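Local coordinates for protein peptidoglycan glycosyltransferase (Eggerthella lenta, PDB 4MNR) that belongs, by name and family, to the bacterial penicillin-binding proteins and carries a transpeptidase-type domain of the beta-lactamase clan, at residues A124-D138 / P423-E435. Numbering follows the deposited sequence. Where two conformers were deposited one is given.
Sequences ALAGRKGACVVMDPD and PRVVVAIVIEDGE
With chi1 of Ile431 at -56°, CG1 stands beside its own backbone N and carries CD1 against Leu125 CD2, 3.6 Å away, while CG2 lies against the CD methylene of Arg128. The Arg128 chain, bent at chi2 (-104°), passes this methyl and brings NH1 to Glu435 OE1 at 2.8 Å. This salt bridge lies close to the guanidinium plane and uses the syn lone pair of the oxygen, although the two planar groups are turned 83° apart. Next along the chain, Glu432 N donates a hydrogen bond to Lys129 O, and a water joins Lys129 N to Glu432 O; the Glu432 carboxylate crosses Lys129 at a slant, both oxygens near CG, its OE2 held by Arg175 and Tyr181. Strands 130-135 and 425-431 run antiparallel, zipped by paired backbone bonds such as Ala428 N to Val133 O (2.9 Å). On one face Ile429 CD1 reaches Ala124 CB at 4.0 Å, and Val134 touches Val446 of helix 438-453. Val134 CG1 presses tightly on Val425 CG2, 3.4 Å away. At the far end Pro137 CB meets Val426 CG2, and Asp136 OD1 accepts from Asp138 N in an Asx turn. Strands 130-135 and 425-431 are thus neighbours within the five-stranded antiparallel sheet, backed by the C-terminal helix, that is the hallmark of the penicillin-binding protein and beta-lactamase fold.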
ATOM      1  N   ALA A 124      11.164  10.077   0.578  1.00 12.38           N
ATOM      2  CA  ALA A 124      11.227   9.149  -0.549  1.00 11.23           C
ATOM      3  C   ALA A 124      10.363   9.657  -1.695  1.00 10.44           C
ATOM      4  O   ALA A 124      10.714   9.490  -2.865  1.00 15.46           O
ATOM      5  CB  ALA A 124      10.782   7.762  -0.127  1.00 14.44           C
ATOM      6  N   LEU A 125       9.256  10.314  -1.351  1.00 10.34           N
ATOM      7  CA  LEU A 125       8.299  10.799  -2.343  1.00 10.35           C
ATOM      8  C   LEU A 125       8.520  12.250  -2.759  1.00 11.97           C
ATOM      9  O   LEU A 125       7.807  12.750  -3.625  1.00 13.81           O
ATOM     10  CB  LEU A 125       6.880  10.712  -1.771  1.00  9.35           C
ATOM     11  CG  LEU A 125       6.401   9.325  -1.344  1.00  9.55           C
ATOM     12  CD1 LEU A 125       5.068   9.436  -0.615  1.00 12.53           C
ATOM     13  CD2 LEU A 125       6.289   8.457  -2.562  1.00 13.49           C
ATOM     14  N   ALA A 126       9.479  12.930  -2.141  1.00 14.54           N
ATOM     15  CA  ALA A 126       9.637  14.367  -2.362  1.00 16.97           C
ATOM     16  C   ALA A 126       9.857  14.717  -3.840  1.00 16.23           C
ATOM     17  O   ALA A 126      10.752  14.181  -4.486  1.00 16.57           O
ATOM     18  CB  ALA A 126      10.772  14.918  -1.502  1.00 19.14           C
ATOM     19  N   GLY A 127       9.021  15.602  -4.374  1.00 11.96           N
ATOM     20  CA  GLY A 127       9.144  16.017  -5.763  1.00 12.93           C
ATOM     21  C   GLY A 127       8.497  15.047  -6.738  1.00 12.66           C
ATOM     22  O   GLY A 127       8.574  15.241  -7.957  1.00 13.53           O
ATOM     23  N   ARG A 128       7.844  14.020  -6.198  1.00 12.01           N
ATOM     24  CA  ARG A 128       7.195  13.009  -7.017  1.00 14.65           C
ATOM     25  C   ARG A 128       5.700  12.989  -6.748  1.00 14.27           C
ATOM     26  O   ARG A 128       5.201  13.686  -5.867  1.00 12.06           O
ATOM     27  CB  ARG A 128       7.726  11.625  -6.653  1.00 19.91           C
ATOM     28  CG  ARG A 128       9.227  11.539  -6.502  1.00 26.46           C
ATOM     29  CD  ARG A 128       9.810  10.877  -7.707  1.00 28.17           C
ATOM     30  NE  ARG A 128      11.259  10.733  -7.646  1.00 27.45           N
ATOM     31  CZ  ARG A 128      11.962  10.165  -8.615  1.00 23.98           C
ATOM     32  NH1 ARG A 128      11.330   9.698  -9.679  1.00 21.84           N
ATOM     33  NH2 ARG A 128      13.282  10.063  -8.525  1.00 24.63           N
ATOM     34  N   LYS A 129       4.996  12.177  -7.530  1.00 12.08           N
ATOM     35  CA  LYS A 129       3.611  11.844  -7.273  1.00 11.73           C
ATOM     36  C   LYS A 129       3.580  10.373  -6.851  1.00  9.59           C
ATOM     37  O   LYS A 129       4.180   9.512  -7.503  1.00 12.92           O
ATOM     38  CB  LYS A 129       2.822  12.027  -8.555  1.00 17.08           C
ATOM     39  CG  LYS A 129       1.357  12.249  -8.373  1.00 29.66           C
ATOM     40  CD  LYS A 129       0.847  13.141  -9.493  1.00 37.16           C
ATOM     41  CE  LYS A 129       1.612  14.451  -9.502  1.00 45.45           C
ATOM     42  NZ  LYS A 129       1.025  15.454 -10.440  1.00 49.76           N
ATOM     43  N   GLY A 130       2.890  10.077  -5.762  1.00  8.84           N
ATOM     44  CA  GLY A 130       2.794   8.690  -5.326  1.00  9.96           C
ATOM     45  C   GLY A 130       2.455   8.554  -3.861  1.00 10.36           C
ATOM     46  O   GLY A 130       1.912   9.478  -3.249  1.00  9.21           O
ATOM     47  N   ALA A 131       2.784   7.404  -3.281  1.00  7.39           N
ATOM     48  CA  ALA A 131       2.409   7.149  -1.904  1.00  8.68           C
ATOM     49  C   ALA A 131       3.260   6.074  -1.290  1.00  8.85           C
ATOM     50  O   ALA A 131       3.827   5.233  -2.000  1.00  9.03           O
ATOM     51  CB  ALA A 131       0.940   6.734  -1.828  1.00  8.44           C
ATOM     52  N   CYS A 132       3.327   6.088   0.039  1.00  6.10           N
ATOM     53  CA  CYS A 132       4.111   5.100   0.767  1.00  9.05           C
ATOM     54  C   CYS A 132       3.413   4.735   2.067  1.00 11.62           C
ATOM     55  O   CYS A 132       2.951   5.623   2.789  1.00 11.39           O
ATOM     56  CB  CYS A 132       5.498   5.668   1.043  1.00 10.11           C
ATOM     57  SG  CYS A 132       6.567   4.549   1.988  1.00 12.23           S
ATOM     58  N   VAL A 133       3.315   3.435   2.357  1.00  5.57           N
ATOM     59  CA  VAL A 133       2.745   2.962   3.613  1.00  7.93           C
ATOM     60  C   VAL A 133       3.751   2.022   4.277  1.00  9.52           C
ATOM     61  O   VAL A 133       4.321   1.163   3.612  1.00  9.73           O
ATOM     62  CB  VAL A 133       1.412   2.207   3.379  1.00 10.20           C
ATOM     63  CG1 VAL A 133       0.925   1.547   4.680  1.00 10.72           C
ATOM     64  CG2 VAL A 133       0.345   3.145   2.806  1.00 11.22           C
ATOM     65  N   VAL A 134       3.996   2.212   5.574  1.00  6.08           N
ATOM     66  CA  VAL A 134       4.880   1.337   6.332  1.00  7.46           C
ATOM     67  C   VAL A 134       4.033   0.776   7.459  1.00  8.97           C
ATOM     68  O   VAL A 134       3.349   1.523   8.150  1.00  9.68           O
ATOM     69  CB  VAL A 134       6.064   2.111   6.946  1.00  7.42           C
ATOM     70  CG1 VAL A 134       6.949   1.180   7.734  1.00  7.99           C
ATOM     71  CG2 VAL A 134       6.886   2.810   5.864  1.00  9.75           C
HETATM   72  N   MSE A 135       4.096  -0.538   7.638  0.60  6.61           N
HETATM   73  CA  MSE A 135       3.270  -1.221   8.628  0.60  8.08           C
HETATM   74  C   MSE A 135       4.108  -2.135   9.500  0.60  9.09           C
HETATM   75  O   MSE A 135       5.181  -2.602   9.095  0.60  9.20           O
HETATM   76  CB  MSE A 135       2.202  -2.073   7.931  0.60  9.36           C
HETATM   77  CG  MSE A 135       1.318  -1.309   6.972  0.60 12.83           C
HETATM   78 SE   MSE A 135      -0.273  -2.309   6.469  0.50 16.04          SE
HETATM   79  CE  MSE A 135      -1.259  -1.983   8.094  0.60 12.82           C
ATOM     80  N   ASP A 136       3.603  -2.396  10.701  1.00  9.75           N
ATOM     81  CA  ASP A 136       4.135  -3.476  11.532  1.00 10.30           C
ATOM     82  C   ASP A 136       3.297  -4.706  11.216  1.00 11.36           C
ATOM     83  O   ASP A 136       2.108  -4.737  11.514  1.00 10.66           O
ATOM     84  CB  ASP A 136       4.006  -3.136  13.019  1.00 10.82           C
ATOM     85  CG  ASP A 136       4.534  -4.250  13.929  1.00 16.51           C
ATOM     86  OD1 ASP A 136       4.765  -5.391  13.453  1.00 15.60           O
ATOM     87  OD2 ASP A 136       4.720  -3.995  15.140  1.00 20.02           O
ATOM     88  N   PRO A 137       3.909  -5.730  10.608  1.00 10.12           N
ATOM     89  CA  PRO A 137       3.104  -6.869  10.155  1.00 11.15           C
ATOM     90  C   PRO A 137       2.528  -7.691  11.301  1.00 13.59           C
ATOM     91  O   PRO A 137       1.600  -8.462  11.098  1.00 16.00           O
ATOM     92  CB  PRO A 137       4.101  -7.709   9.335  1.00 11.47           C
ATOM     93  CG  PRO A 137       5.438  -7.328   9.887  1.00 11.47           C
ATOM     94  CD  PRO A 137       5.342  -5.889  10.303  1.00 10.15           C
ATOM     95  N   ASP A 138       3.071  -7.528  12.500  0.57 12.98           N
ATOM     96  CA  ASP A 138       2.627  -8.343  13.621  0.57 14.40           C
ATOM     97  C   ASP A 138       1.372  -7.782  14.293  0.57 12.54           C
ATOM     98  O   ASP A 138       0.659  -8.511  14.991  0.57 14.10           O
ATOM     99  CB  ASP A 138       3.761  -8.526  14.635  0.57 19.44           C
ATOM    100  CG  ASP A 138       4.883  -9.414  14.106  0.57 30.38           C
ATOM    101  OD1 ASP A 138       4.582 -10.488  13.537  0.57 33.98           O
ATOM    102  OD2 ASP A 138       6.066  -9.036  14.255  0.57 34.86           O
ATOM    103  N   PRO A 423       9.981 -10.778   9.794  1.00 15.23           N
ATOM    104  CA  PRO A 423       9.968  -9.330   9.565  1.00 12.78           C
ATOM    105  C   PRO A 423       9.366  -8.487  10.680  1.00 12.85           C
ATOM    106  O   PRO A 423       8.418  -8.914  11.345  1.00 16.10           O
ATOM    107  CB  PRO A 423       9.133  -9.184   8.284  1.00 14.72           C
ATOM    108  CG  PRO A 423       9.320 -10.506   7.588  1.00 14.63           C
ATOM    109  CD  PRO A 423       9.367 -11.526   8.680  1.00 14.58           C
ATOM    110  N   ARG A 424       9.938  -7.300  10.871  1.00 12.92           N
ATOM    111  CA  ARG A 424       9.458  -6.337  11.852  1.00 14.86           C
ATOM    112  C   ARG A 424       8.835  -5.131  11.176  1.00 11.17           C
ATOM    113  O   ARG A 424       8.220  -4.283  11.837  1.00 16.09           O
ATOM    114  CB  ARG A 424      10.616  -5.868  12.737  1.00 16.23           C
ATOM    115  CG  ARG A 424      11.256  -6.966  13.574  1.00 23.73           C
ATOM    116  CD  ARG A 424      10.298  -7.435  14.644  1.00 30.68           C
ATOM    117  NE  ARG A 424      10.861  -8.530  15.429  1.00 44.30           N
ATOM    118  CZ  ARG A 424      10.540  -9.807  15.259  1.00 50.34           C
ATOM    119  NH1 ARG A 424       9.651 -10.150  14.335  1.00 53.21           N
ATOM    120  NH2 ARG A 424      11.102 -10.741  16.019  1.00 54.32           N
ATOM    121  N   VAL A 425       8.988  -5.046   9.853  1.00 10.11           N
ATOM    122  CA  VAL A 425       8.458  -3.921   9.098  1.00 10.37           C
ATOM    123  C   VAL A 425       8.142  -4.348   7.671  1.00 10.53           C
ATOM    124  O   VAL A 425       8.846  -5.180   7.105  1.00  9.68           O
ATOM    125  CB  VAL A 425       9.447  -2.724   9.086  1.00 15.56           C
ATOM    126  CG1 VAL A 425      10.764  -3.102   8.449  1.00 18.83           C
ATOM    127  CG2 VAL A 425       8.848  -1.548   8.365  1.00 17.43           C
ATOM    128  N   VAL A 426       7.054  -3.808   7.125  1.00  7.88           N
ATOM    129  CA  VAL A 426       6.687  -3.976   5.724  1.00  7.55           C
ATOM    130  C   VAL A 426       6.537  -2.591   5.104  1.00  9.14           C
ATOM    131  O   VAL A 426       5.980  -1.691   5.723  1.00  9.67           O
ATOM    132  CB  VAL A 426       5.351  -4.783   5.580  1.00  8.84           C
ATOM    133  CG1 VAL A 426       4.766  -4.680   4.155  1.00 10.46           C
ATOM    134  CG2 VAL A 426       5.580  -6.232   5.957  1.00 12.81           C
ATOM    135  N   VAL A 427       7.064  -2.398   3.899  0.60  8.40           N
ATOM    136  CA  VAL A 427       6.887  -1.124   3.195  0.60  9.35           C
ATOM    137  C   VAL A 427       6.285  -1.339   1.799  0.60  9.29           C
ATOM    138  O   VAL A 427       6.713  -2.238   1.075  0.60  9.71           O
ATOM    139  CB  VAL A 427       8.222  -0.353   3.043  0.60  9.00           C
ATOM    140  CG1 VAL A 427       7.985   0.987   2.346  0.60  7.99           C
ATOM    141  CG2 VAL A 427       8.878  -0.117   4.399  0.60 10.82           C
ATOM    142  N   ALA A 428       5.298  -0.520   1.429  1.00  7.09           N
ATOM    143  CA  ALA A 428       4.738  -0.516   0.072  1.00  7.48           C
ATOM    144  C   ALA A 428       4.874   0.912  -0.434  1.00  8.57           C
ATOM    145  O   ALA A 428       4.532   1.859   0.273  1.00  9.83           O
ATOM    146  CB  ALA A 428       3.264  -0.930   0.073  1.00  7.43           C
ATOM    147  N   ILE A 429       5.392   1.064  -1.645  1.00  8.89           N
ATOM    148  CA  ILE A 429       5.583   2.400  -2.197  1.00  7.13           C
ATOM    149  C   ILE A 429       5.265   2.365  -3.677  1.00  8.04           C
ATOM    150  O   ILE A 429       5.584   1.390  -4.368  1.00  7.84           O
ATOM    151  CB  ILE A 429       7.027   2.912  -1.947  1.00  7.98           C
ATOM    152  CG1 ILE A 429       7.219   4.330  -2.498  1.00 10.21           C
ATOM    153  CG2 ILE A 429       8.052   1.992  -2.561  1.00 10.30           C
ATOM    154  CD1 ILE A 429       8.505   5.007  -1.955  1.00 12.58           C
ATOM    155  N   VAL A 430       4.586   3.404  -4.155  1.00  7.18           N
ATOM    156  CA  VAL A 430       4.409   3.577  -5.596  1.00  7.33           C
ATOM    157  C   VAL A 430       4.890   4.967  -5.975  1.00 10.20           C
ATOM    158  O   VAL A 430       4.578   5.960  -5.304  1.00  8.44           O
ATOM    159  CB  VAL A 430       2.945   3.356  -6.073  1.00  7.53           C
ATOM    160  CG1 VAL A 430       1.995   4.331  -5.368  1.00  7.97           C
ATOM    161  CG2 VAL A 430       2.872   3.501  -7.613  1.00  8.41           C
ATOM    162  N   ILE A 431       5.698   5.033  -7.022  1.00  8.76           N
ATOM    163  CA  ILE A 431       6.115   6.313  -7.587  1.00  9.36           C
ATOM    164  C   ILE A 431       5.492   6.429  -8.973  1.00 12.49           C
ATOM    165  O   ILE A 431       5.865   5.696  -9.890  1.00 12.48           O
ATOM    166  CB  ILE A 431       7.647   6.379  -7.762  1.00  9.48           C
ATOM    167  CG1 ILE A 431       8.364   6.116  -6.436  1.00 17.50           C
ATOM    168  CG2 ILE A 431       8.050   7.734  -8.348  1.00 12.45           C
ATOM    169  CD1 ILE A 431       8.124   7.163  -5.399  1.00 17.24           C
ATOM    170  N   GLU A 432       4.554   7.352  -9.147  1.00 10.57           N
ATOM    171  CA  GLU A 432       3.910   7.501 -10.456  1.00 11.73           C
ATOM    172  C   GLU A 432       4.874   8.028 -11.527  1.00 12.91           C
ATOM    173  O   GLU A 432       5.685   8.927 -11.268  1.00 13.58           O
ATOM    174  CB  GLU A 432       2.688   8.416 -10.371  1.00 13.18           C
ATOM    175  CG  GLU A 432       1.593   7.900  -9.443  1.00 14.90           C
ATOM    176  CD  GLU A 432       0.437   8.865  -9.309  1.00 21.80           C
ATOM    177  OE1 GLU A 432       0.058   9.508 -10.317  1.00 24.50           O
ATOM    178  OE2 GLU A 432      -0.093   8.986  -8.187  1.00 20.65           O
ATOM    179  N   ASP A 433       4.782   7.460 -12.725  1.00 13.77           N
ATOM    180  CA  ASP A 433       5.619   7.899 -13.850  1.00 15.95           C
ATOM    181  C   ASP A 433       7.099   7.882 -13.487  1.00 15.07           C
ATOM    182  O   ASP A 433       7.832   8.815 -13.815  1.00 20.22           O
ATOM    183  CB  ASP A 433       5.209   9.302 -14.299  1.00 18.54           C
ATOM    184  CG  ASP A 433       3.716   9.421 -14.509  1.00 25.99           C
ATOM    185  OD1 ASP A 433       3.166   8.589 -15.263  1.00 25.81           O
ATOM    186  OD2 ASP A 433       3.092  10.317 -13.898  1.00 28.88           O
ATOM    187  N   GLY A 434       7.524   6.832 -12.798  1.00 15.38           N
ATOM    188  CA  GLY A 434       8.881   6.765 -12.284  1.00 16.49           C
ATOM    189  C   GLY A 434       9.845   6.071 -13.219  1.00 20.69           C
ATOM    190  O   GLY A 434       9.440   5.264 -14.049  1.00 20.11           O
ATOM    191  N   GLU A 435      11.126   6.409 -13.101  1.00 20.94           N
ATOM    192  CA  GLU A 435      12.184   5.721 -13.838  1.00 22.27           C
ATOM    193  C   GLU A 435      12.171   4.257 -13.428  1.00 23.09           C
ATOM    194  O   GLU A 435      11.730   3.933 -12.332  1.00 21.14           O
ATOM    195  CB  GLU A 435      13.545   6.332 -13.491  1.00 30.96           C
ATOM    196  CG  GLU A 435      13.650   7.825 -13.747  1.00 35.64           C
ATOM    197  CD  GLU A 435      13.068   8.689 -12.630  1.00 36.54           C
ATOM    198  OE1 GLU A 435      12.545   8.137 -11.639  1.00 30.48           O
ATOM    199  OE2 GLU A 435      13.141   9.933 -12.742  1.00 43.13           O
TER
HETATM  200  O   HOH W   1       8.739  10.214 -10.673  1.00 35.20           O
HETATM  201  O   HOH W   2       6.258  11.033  -9.894  1.00 19.56           O